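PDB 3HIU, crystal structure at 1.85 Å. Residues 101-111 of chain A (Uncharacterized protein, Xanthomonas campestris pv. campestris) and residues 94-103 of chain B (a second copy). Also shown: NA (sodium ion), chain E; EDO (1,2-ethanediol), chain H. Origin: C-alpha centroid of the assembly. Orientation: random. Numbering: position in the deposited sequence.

Chain A 101-111: YAFEHLEIASY
Chain B (94-103) TKGVGISYAF

The most striking feature of this contact is how closely two helices from two copies of one protein approach through a methyl group: CB of Ala B102 lies 3.2 Å from the carbonyl O of Ala A102, side chain against backbone. Residues 101-111 of chain A and 94-103 of chain B are helical, with phi near -65° and psi near -40° for most residues; Ile A108 departs most, at -40/-73. Their axes come within 8.0 Å, and their N-to-C directions differ by 150°, so the helices run roughly antiparallel. The register sets CA of Leu A106 4.8 Å from CA of Ala B102, and CA of Ala A109 5.4 Å from CA of Gly B98.

Small residues suit such proximity. Ala B102 points toward chain A, its CB 3.7 Å from both N and CB of Leu A106. The O of Ala A102 that it touches still accepts the helical hydrogen bond from N of Leu A106, at 2.9 Å. One turn along, CB of Ala A109 also points toward the partner and rests 4.0 Å from CA of Gly B98. Glycine offers bare backbone here, although there is room for a CB. Leu A106, with chi1 t and chi2 p, leaves its backbone sideways but brings its end nearer, placing CD1 3.9 Å from O of Gly B98.

Tyr B101 supplies the long reach that alanine lacks. With chi1 t and chi2 81°, it sets CD2 4.3 Å from CB of Ala A109 and carries its hydroxyl to the edge of the His A105 ring, where OH lies 2.9 Å from CD2 of His A105 and 3.3 Å from NE2 of the same residue. The ring centroids are 5.2 Å apart and the planes meet at 56°, an oblique pairing. His A105 has an off-well chi1 of -94° and chi2 of 97°; its ND1 donates to O of Tyr A101 at 3.1 Å, which ties the imidazole to its own helix.

Toward the start of the chain B stretch, Lys B95 (chi m, m, t, t) extends NZ to 4.5 Å from CB of Ser A110. Ser A110 folds back in rotamer m, its OG donating to O of Leu A106 at 2.8 Å, a compact way to satisfy a hydroxyl within a helix. Out of reach of the chain B stretch, Glu A107 binds sodium through OE1 at 2.8 Å and OE2 at 2.9 Å, with further ligands elsewhere in the structure.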

ATOM      1  N   TYR A 101       4.869  -2.942   3.460  1.00 30.36           N
ATOM      2  CA  TYR A 101       4.692  -3.336   2.074  1.00 27.95           C
ATOM      3  C   TYR A 101       3.691  -2.419   1.338  1.00 28.78           C
ATOM      4  O   TYR A 101       3.877  -2.100   0.160  1.00 30.73           O
ATOM      5  CB  TYR A 101       4.255  -4.802   2.034  1.00 27.36           C
ATOM      6  CG  TYR A 101       3.999  -5.344   0.655  1.00 30.11           C
ATOM      7  CD1 TYR A 101       5.037  -5.865  -0.114  1.00 24.50           C
ATOM      8  CD2 TYR A 101       2.711  -5.346   0.122  1.00 38.27           C
ATOM      9  CE1 TYR A 101       4.796  -6.359  -1.381  1.00 29.90           C
ATOM     10  CE2 TYR A 101       2.464  -5.838  -1.142  1.00 38.74           C
ATOM     11  CZ  TYR A 101       3.507  -6.341  -1.891  1.00 37.02           C
ATOM     12  OH  TYR A 101       3.252  -6.832  -3.153  1.00 42.91           O
ATOM     13  N   ALA A 102       2.644  -1.989   2.039  1.00 23.58           N
ATOM     14  CA  ALA A 102       1.661  -1.066   1.479  1.00 19.68           C
ATOM     15  C   ALA A 102       2.240   0.332   1.237  1.00 25.40           C
ATOM     16  O   ALA A 102       1.916   0.996   0.247  1.00 25.75           O
ATOM     17  CB  ALA A 102       0.455  -0.982   2.396  1.00 20.04           C
ATOM     18  N   PHE A 103       3.086   0.792   2.152  1.00 29.27           N
ATOM     19  CA  PHE A 103       3.673   2.119   2.016  1.00 28.47           C
ATOM     20  C   PHE A 103       4.699   2.135   0.892  1.00 27.24           C
ATOM     21  O   PHE A 103       4.676   3.010   0.036  1.00 26.45           O
ATOM     22  CB  PHE A 103       4.308   2.577   3.330  1.00 34.36           C
ATOM     23  CG  PHE A 103       4.742   4.020   3.323  1.00 39.53           C
ATOM     24  CD1 PHE A 103       3.831   5.037   3.587  1.00 40.34           C
ATOM     25  CD2 PHE A 103       6.060   4.361   3.049  1.00 40.69           C
ATOM     26  CE1 PHE A 103       4.230   6.371   3.577  1.00 38.50           C
ATOM     27  CE2 PHE A 103       6.464   5.690   3.037  1.00 36.71           C
ATOM     28  CZ  PHE A 103       5.547   6.695   3.305  1.00 37.08           C
ATOM     29  N   GLU A 104       5.600   1.161   0.900  1.00 30.85           N
ATOM     30  CA  GLU A 104       6.572   1.022  -0.179  1.00 31.57           C
ATOM     31  C   GLU A 104       5.848   1.010  -1.520  1.00 31.23           C
ATOM     32  O   GLU A 104       6.391   1.449  -2.528  1.00 28.87           O
ATOM     33  CB  GLU A 104       7.427  -0.243  -0.004  1.00 33.18           C
ATOM     34  CG  GLU A 104       8.461  -0.161   1.134  1.00 37.02           C
ATOM     35  CD  GLU A 104       9.453   1.001   0.967  1.00 45.05           C
ATOM     36  OE1 GLU A 104       9.968   1.208  -0.152  1.00 46.43           O
ATOM     37  OE2 GLU A 104       9.727   1.715   1.956  1.00 47.31           O
ATOM     38  N   HIS A 105       4.614   0.516  -1.530  1.00 32.67           N
ATOM     39  CA  HIS A 105       3.826   0.519  -2.761  1.00 31.84           C
ATOM     40  C   HIS A 105       3.163   1.867  -3.054  1.00 26.84           C
ATOM     41  O   HIS A 105       2.974   2.223  -4.209  1.00 25.76           O
ATOM     42  CB  HIS A 105       2.829  -0.641  -2.787  1.00 31.80           C
ATOM     43  CG  HIS A 105       3.362  -1.847  -3.490  1.00 31.62           C
ATOM     44  ND1 HIS A 105       3.942  -2.905  -2.820  1.00 31.78           N
ATOM     45  CD2 HIS A 105       3.453  -2.137  -4.809  1.00 20.94           C
ATOM     46  CE1 HIS A 105       4.339  -3.809  -3.698  1.00 28.69           C
ATOM     47  NE2 HIS A 105       4.056  -3.364  -4.912  1.00 27.54           N
ATOM     48  N   LEU A 106       2.834   2.603  -1.999  1.00 25.56           N
ATOM     49  CA  LEU A 106       2.451   3.991  -2.117  1.00 25.50           C
ATOM     50  C   LEU A 106       3.606   4.760  -2.737  1.00 35.11           C
ATOM     51  O   LEU A 106       3.431   5.549  -3.666  1.00 41.27           O
ATOM     52  CB  LEU A 106       2.151   4.554  -0.729  1.00 23.68           C
ATOM     53  CG  LEU A 106       1.692   6.011  -0.632  1.00 25.27           C
ATOM     54  CD1 LEU A 106       0.589   6.306  -1.626  1.00 17.49           C
ATOM     55  CD2 LEU A 106       1.237   6.288   0.802  1.00 24.41           C
ATOM     56  N   GLU A 107       4.804   4.518  -2.221  1.00 36.86           N
ATOM     57  CA  GLU A 107       5.998   5.185  -2.732  1.00 37.15           C
ATOM     58  C   GLU A 107       6.211   4.919  -4.219  1.00 30.08           C
ATOM     59  O   GLU A 107       6.339   5.848  -5.016  1.00 21.46           O
ATOM     60  CB  GLU A 107       7.233   4.755  -1.938  1.00 36.65           C
ATOM     61  CG  GLU A 107       7.264   5.282  -0.523  1.00 37.65           C
ATOM     62  CD  GLU A 107       8.647   5.213   0.076  1.00 43.37           C
ATOM     63  OE1 GLU A 107       9.269   6.278   0.249  1.00 43.50           O
ATOM     64  OE2 GLU A 107       9.121   4.092   0.360  1.00 52.64           O
ATOM     65  N   ILE A 108       6.266   3.641  -4.579  1.00 33.68           N
ATOM     66  CA  ILE A 108       6.374   3.255  -5.978  1.00 35.73           C
ATOM     67  C   ILE A 108       5.485   4.167  -6.817  1.00 37.66           C
ATOM     68  O   ILE A 108       5.976   5.057  -7.503  1.00 35.27           O
ATOM     69  CB  ILE A 108       5.980   1.780  -6.199  1.00 35.85           C
ATOM     70  CG1 ILE A 108       7.014   0.842  -5.565  1.00 35.01           C
ATOM     71  CG2 ILE A 108       5.827   1.489  -7.682  1.00 33.92           C
ATOM     72  CD1 ILE A 108       6.484  -0.576  -5.324  1.00 34.46           C
ATOM     73  N   ALA A 109       4.176   3.963  -6.730  1.00 37.12           N
ATOM     74  CA  ALA A 109       3.222   4.749  -7.501  1.00 33.52           C
ATOM     75  C   ALA A 109       3.623   6.220  -7.597  1.00 35.80           C
ATOM     76  O   ALA A 109       3.581   6.812  -8.683  1.00 38.35           O
ATOM     77  CB  ALA A 109       1.828   4.617  -6.912  1.00 32.00           C
ATOM     78  N   SER A 110       4.020   6.805  -6.468  1.00 34.89           N
ATOM     79  CA  SER A 110       4.340   8.231  -6.416  1.00 38.17           C
ATOM     80  C   SER A 110       5.612   8.605  -7.190  1.00 37.65           C
ATOM     81  O   SER A 110       5.683   9.667  -7.804  1.00 36.32           O
ATOM     82  CB  SER A 110       4.434   8.694  -4.964  1.00 40.25           C
ATOM     83  OG  SER A 110       3.278   8.297  -4.252  1.00 43.98           O
ATOM     84  N   TYR A 111       6.611   7.731  -7.159  1.00 35.74           N
ATOM     85  CA  TYR A 111       7.838   7.977  -7.899  1.00 32.66           C
ATOM     86  C   TYR A 111       7.686   7.690  -9.391  1.00 31.89           C
ATOM     87  O   TYR A 111       8.314   8.342 -10.221  1.00 32.74           O
ATOM     88  CB  TYR A 111       8.998   7.193  -7.293  1.00 33.16           C
ATOM     89  CG  TYR A 111       9.522   7.832  -6.031  1.00 31.17           C
ATOM     90  CD1 TYR A 111      10.095   9.092  -6.074  1.00 31.41           C
ATOM     91  CD2 TYR A 111       9.428   7.193  -4.798  1.00 32.01           C
ATOM     92  CE1 TYR A 111      10.577   9.695  -4.939  1.00 29.82           C
ATOM     93  CE2 TYR A 111       9.911   7.797  -3.642  1.00 33.43           C
ATOM     94  CZ  TYR A 111      10.486   9.052  -3.729  1.00 33.37           C
ATOM     95  OH  TYR A 111      10.982   9.694  -2.618  1.00 35.26           O
TER
ATOM     96  N   THR B  94      -4.902  11.556  -9.518  1.00 47.56           N
ATOM     97  CA  THR B  94      -3.595  10.917  -9.673  1.00 42.08           C
ATOM     98  C   THR B  94      -3.206  10.247  -8.363  1.00 44.07           C
ATOM     99  O   THR B  94      -2.690   9.129  -8.335  1.00 44.99           O
ATOM    100  CB  THR B  94      -2.491  11.932 -10.083  1.00 37.27           C
ATOM    101  OG1 THR B  94      -1.205  11.320  -9.961  1.00 38.39           O
ATOM    102  CG2 THR B  94      -2.507  13.144  -9.187  1.00 32.73           C
ATOM    103  N   LYS B  95      -3.478  10.940  -7.268  1.00 43.20           N
ATOM    104  CA  LYS B  95      -3.064  10.468  -5.964  1.00 44.96           C
ATOM    105  C   LYS B  95      -4.061   9.474  -5.399  1.00 40.08           C
ATOM    106  O   LYS B  95      -3.759   8.771  -4.448  1.00 40.02           O
ATOM    107  CB  LYS B  95      -2.863  11.650  -5.017  1.00 54.35           C
ATOM    108  CG  LYS B  95      -1.767  12.614  -5.477  1.00 59.77           C
ATOM    109  CD  LYS B  95      -0.540  11.855  -5.979  1.00 63.22           C
ATOM    110  CE  LYS B  95       0.671  12.766  -6.126  1.00 66.57           C
ATOM    111  NZ  LYS B  95       1.880  12.018  -6.575  1.00 65.60           N
ATOM    112  N   GLY B  96      -5.250   9.417  -5.988  1.00 36.57           N
ATOM    113  CA  GLY B  96      -6.240   8.430  -5.593  1.00 29.09           C
ATOM    114  C   GLY B  96      -5.867   7.089  -6.181  1.00 25.50           C
ATOM    115  O   GLY B  96      -6.011   6.046  -5.549  1.00 28.74           O
ATOM    116  N   VAL B  97      -5.363   7.123  -7.407  1.00 30.17           N
ATOM    117  CA  VAL B  97      -4.865   5.919  -8.053  1.00 33.88           C
ATOM    118  C   VAL B  97      -3.625   5.388  -7.321  1.00 37.11           C
ATOM    119  O   VAL B  97      -3.333   4.191  -7.360  1.00 42.10           O
ATOM    120  CB  VAL B  97      -4.570   6.181  -9.538  1.00 30.56           C
ATOM    121  CG1 VAL B  97      -4.034   4.927 -10.217  1.00 24.38           C
ATOM    122  CG2 VAL B  97      -5.833   6.690 -10.236  1.00 26.33           C
ATOM    123  N   GLY B  98      -2.916   6.278  -6.630  1.00 30.20           N
ATOM    124  CA  GLY B  98      -1.765   5.896  -5.833  1.00 24.28           C
ATOM    125  C   GLY B  98      -2.125   5.267  -4.488  1.00 26.10           C
ATOM    126  O   GLY B  98      -1.560   4.248  -4.082  1.00 21.18           O
ATOM    127  N   ILE B  99      -3.067   5.875  -3.780  1.00 24.49           N
ATOM    128  CA  ILE B  99      -3.527   5.295  -2.535  1.00 26.03           C
ATOM    129  C   ILE B  99      -4.317   4.024  -2.847  1.00 34.30           C
ATOM    130  O   ILE B  99      -4.243   3.045  -2.110  1.00 34.12           O
ATOM    131  CB  ILE B  99      -4.430   6.273  -1.766  1.00 29.96           C
ATOM    132  CG1 ILE B  99      -3.804   7.666  -1.716  1.00 27.50           C
ATOM    133  CG2 ILE B  99      -4.693   5.764  -0.362  1.00 31.99           C
ATOM    134  CD1 ILE B  99      -4.766   8.736  -1.234  1.00 29.15           C
ATOM    135  N   SER B 100      -5.073   4.048  -3.945  1.00 36.91           N
ATOM    136  CA  SER B 100      -5.869   2.893  -4.359  1.00 31.45           C
ATOM    137  C   SER B 100      -4.978   1.690  -4.474  1.00 30.58           C
ATOM    138  O   SER B 100      -5.325   0.589  -4.049  1.00 34.55           O
ATOM    139  CB  SER B 100      -6.512   3.126  -5.723  1.00 29.51           C
ATOM    140  OG  SER B 100      -7.701   3.869  -5.618  1.00 34.59           O
ATOM    141  N   TYR B 101      -3.825   1.914  -5.084  1.00 26.36           N
ATOM    142  CA  TYR B 101      -2.860   0.854  -5.344  1.00 28.73           C
ATOM    143  C   TYR B 101      -2.194   0.345  -4.050  1.00 28.27           C
ATOM    144  O   TYR B 101      -2.020  -0.865  -3.875  1.00 28.60           O
ATOM    145  CB  TYR B 101      -1.826   1.373  -6.349  1.00 26.81           C
ATOM    146  CG  TYR B 101      -0.687   0.433  -6.669  1.00 29.42           C
ATOM    147  CD1 TYR B 101      -0.842  -0.600  -7.602  1.00 25.38           C
ATOM    148  CD2 TYR B 101       0.561   0.596  -6.066  1.00 31.36           C
ATOM    149  CE1 TYR B 101       0.212  -1.451  -7.908  1.00 29.33           C
ATOM    150  CE2 TYR B 101       1.617  -0.249  -6.364  1.00 34.86           C
ATOM    151  CZ  TYR B 101       1.442  -1.271  -7.282  1.00 35.71           C
ATOM    152  OH  TYR B 101       2.500  -2.111  -7.570  1.00 41.77           O
ATOM    153  N   ALA B 102      -1.848   1.270  -3.148  1.00 25.59           N
ATOM    154  CA  ALA B 102      -1.221   0.941  -1.865  1.00 22.38           C
ATOM    155  C   ALA B 102      -2.157   0.175  -0.937  1.00 25.73           C
ATOM    156  O   ALA B 102      -1.732  -0.755  -0.265  1.00 29.40           O
ATOM    157  CB  ALA B 102      -0.714   2.199  -1.173  1.00 24.63           C
ATOM    158  N   PHE B 103      -3.428   0.571  -0.893  1.00 25.51           N
ATOM    159  CA  PHE B 103      -4.398  -0.159  -0.085  1.00 23.28           C
ATOM    160  C   PHE B 103      -4.616  -1.563  -0.639  1.00 28.71           C
ATOM    161  O   PHE B 103      -4.764  -2.511   0.126  1.00 33.14           O
ATOM    162  CB  PHE B 103      -5.730   0.593   0.024  1.00 27.75           C
ATOM    163  CG  PHE B 103      -6.599   0.143   1.191  1.00 33.83           C
ATOM    164  CD1 PHE B 103      -7.632  -0.773   1.003  1.00 30.39           C
ATOM    165  CD2 PHE B 103      -6.382   0.643   2.481  1.00 34.18           C
ATOM    166  CE1 PHE B 103      -8.431  -1.184   2.079  1.00 25.74           C
ATOM    167  CE2 PHE B 103      -7.179   0.243   3.555  1.00 27.06           C
ATOM    168  CZ  PHE B 103      -8.202  -0.670   3.351  1.00 25.86           C
TER
HETATM  169 NA    NA E   1      11.577   5.195   1.305  1.00 58.01          NA
HETATM  170  C1  EDO H 171       6.778  -6.432  -5.457  1.00 45.09           C
HETATM  171  O1  EDO H 171       5.956  -6.087  -4.336  1.00 44.09           O
HETATM  172  C2  EDO H 171       8.216  -5.978  -5.222  1.00 40.48           C
HETATM  173  O2  EDO H 171       8.433  -4.683  -5.782  1.00 35.77           O